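Local atomic coordinates of NUDIX hydrolase (Jonesia denitrificans, PDB entry 4KTB), a protein that is of unknown function but may be a NUDIX hydrolase that cleaves diadenosine tetraphosphate (Ap4A) asymmetrically. Residues E83-A88 against L136-P141. Sequence-based numbering, arbitrary orientation.
Sequences ERVRDA and LAYIVP
Val85 meets Leu136 and Tyr138 with one methyl, CG1. This branch lies anti to the backbone N (chi1 175°), which turns it to the strand. Val85 CG1 sits 4.2 Å from Leu136 CD1 and 3.9 Å from Tyr138 OH. Val85 CG1 is also 4.2 Å from Tyr138 CE1 and approaches the ring obliquely. The Val85 and Tyr138 side chains cross at about a right angle. All three residues are buried, yet the direct contact is small, about 95 Å² summed over both sides. The phenol ends beside Val85 CG1, and its OH is hydrogen-bonded to the backbone O of Pro109, so this buried polar atom is satisfied.

The contact joins the first turn of helix 85-97 to strand 133-141 of the mixed sheet, where that strand pairs in parallel with strand 39-49 and antiparallel with strand 113-118, consistent with the alpha/beta/alpha sandwich of NUDIX proteins. A second subunit closes over this end: Glu116 OE2 of that subunit accepts a hydrogen bond from Val85 N, and its Leu136 packs on Leu136 of this chain.

The partly exposed side of the turn is polar and does not touch strand 136-141. Arg84, the N-cap residue, binds both carboxylate oxygens of Asp87 through NE and NH1. Arg84 NE is 2.8 Å from Asp87 OD2 in a nearly straight bond (168°), and Arg84 NH1 is 3.1 Å from Asp87 OD1. The NE bond lies in the guanidinium plane but reaches OD2 from above the carboxylate plane. Arg86 CD lies 3.5 Å above the Arg84 guanidinium plane, toward its rim. Arg84 NH2 also forms a salt bridge to Asp54 of a third subunit.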
# COMPACT_ATOMS: atom_id res chain seq x y z
N GLU A 83 -21.45 -8.92 5.32
CA GLU A 83 -21.38 -7.81 4.37
C GLU A 83 -19.92 -7.62 3.98
O GLU A 83 -19.08 -7.45 4.86
CB GLU A 83 -21.90 -6.52 5.01
CG GLU A 83 -21.44 -5.24 4.33
CD GLU A 83 -22.09 -3.99 4.93
OE1 GLU A 83 -21.80 -3.67 6.10
OE2 GLU A 83 -22.89 -3.33 4.24
N ARG A 84 -19.60 -7.66 2.69
CA ARG A 84 -18.22 -7.37 2.26
C ARG A 84 -17.80 -5.94 2.60
O ARG A 84 -18.63 -5.04 2.67
CB ARG A 84 -18.05 -7.56 0.75
CG ARG A 84 -18.28 -8.98 0.28
CD ARG A 84 -17.93 -9.10 -1.20
NE ARG A 84 -18.57 -8.04 -1.98
CZ ARG A 84 -18.30 -7.75 -3.25
NH1 ARG A 84 -18.94 -6.76 -3.85
NH2 ARG A 84 -17.38 -8.44 -3.91
N VAL A 85 -16.51 -5.73 2.82
CA VAL A 85 -16.02 -4.41 3.19
C VAL A 85 -16.32 -3.37 2.12
O VAL A 85 -16.83 -2.30 2.43
CB VAL A 85 -14.50 -4.43 3.49
CG1 VAL A 85 -13.97 -3.01 3.75
CG2 VAL A 85 -14.22 -5.30 4.69
N ARG A 86 -16.03 -3.70 0.86
CA ARG A 86 -16.23 -2.75 -0.23
C ARG A 86 -17.70 -2.37 -0.35
O ARG A 86 -18.02 -1.26 -0.76
CB ARG A 86 -15.68 -3.30 -1.56
CG ARG A 86 -16.43 -4.50 -2.14
CD ARG A 86 -15.77 -4.98 -3.44
NE ARG A 86 -14.34 -5.29 -3.24
CZ ARG A 86 -13.32 -4.62 -3.78
NH1 ARG A 86 -12.08 -5.00 -3.52
NH2 ARG A 86 -13.53 -3.58 -4.57
N ASP A 87 -18.58 -3.30 0.04
CA ASP A 87 -20.03 -3.08 0.04
C ASP A 87 -20.46 -2.19 1.21
O ASP A 87 -21.36 -1.37 1.08
CB ASP A 87 -20.79 -4.41 0.13
CG ASP A 87 -20.70 -5.23 -1.14
OD1 ASP A 87 -20.60 -4.63 -2.23
OD2 ASP A 87 -20.74 -6.48 -1.05
N ALA A 88 -19.84 -2.41 2.37
CA ALA A 88 -20.03 -1.50 3.50
C ALA A 88 -19.62 -0.09 3.10
O ALA A 88 -20.23 0.88 3.53
CB ALA A 88 -19.23 -1.96 4.70
N LEU A 136 -10.79 0.01 8.67
CA LEU A 136 -10.07 0.05 7.40
C LEU A 136 -10.42 1.34 6.67
O LEU A 136 -11.57 1.56 6.28
CB LEU A 136 -10.44 -1.14 6.52
CG LEU A 136 -10.10 -2.49 7.12
CD1 LEU A 136 -10.65 -3.62 6.27
CD2 LEU A 136 -8.61 -2.63 7.23
N ALA A 137 -9.42 2.20 6.49
CA ALA A 137 -9.70 3.54 6.02
C ALA A 137 -9.38 3.64 4.55
O ALA A 137 -8.36 3.14 4.09
CB ALA A 137 -8.91 4.57 6.81
N TYR A 138 -10.26 4.30 3.80
CA TYR A 138 -10.00 4.52 2.40
C TYR A 138 -10.28 5.95 2.00
O TYR A 138 -11.13 6.61 2.58
CB TYR A 138 -10.85 3.58 1.54
CG TYR A 138 -10.70 2.10 1.85
CD1 TYR A 138 -11.41 1.53 2.89
CD2 TYR A 138 -9.87 1.29 1.09
CE1 TYR A 138 -11.29 0.19 3.18
CE2 TYR A 138 -9.74 -0.07 1.38
CZ TYR A 138 -10.47 -0.60 2.43
OH TYR A 138 -10.39 -1.93 2.76
N ILE A 139 -9.54 6.43 1.02
CA ILE A 139 -9.88 7.67 0.34
C ILE A 139 -10.84 7.33 -0.79
O ILE A 139 -10.52 6.51 -1.67
CB ILE A 139 -8.65 8.31 -0.28
CG1 ILE A 139 -7.72 8.84 0.81
CG2 ILE A 139 -9.03 9.43 -1.21
CD1 ILE A 139 -6.37 9.24 0.27
N VAL A 140 -12.02 7.95 -0.78
CA VAL A 140 -13.02 7.65 -1.80
C VAL A 140 -13.38 8.88 -2.63
O VAL A 140 -14.00 9.83 -2.13
CB VAL A 140 -14.29 7.03 -1.19
CG1 VAL A 140 -15.22 6.59 -2.32
CG2 VAL A 140 -13.95 5.85 -0.29
N PRO A 141 -12.96 8.88 -3.90
CA PRO A 141 -13.41 10.01 -4.71
C PRO A 141 -14.88 9.79 -4.99
O PRO A 141 -15.31 8.64 -5.13
CB PRO A 141 -12.57 9.88 -6.00
CG PRO A 141 -11.39 9.01 -5.61
CD PRO A 141 -11.99 8.04 -4.61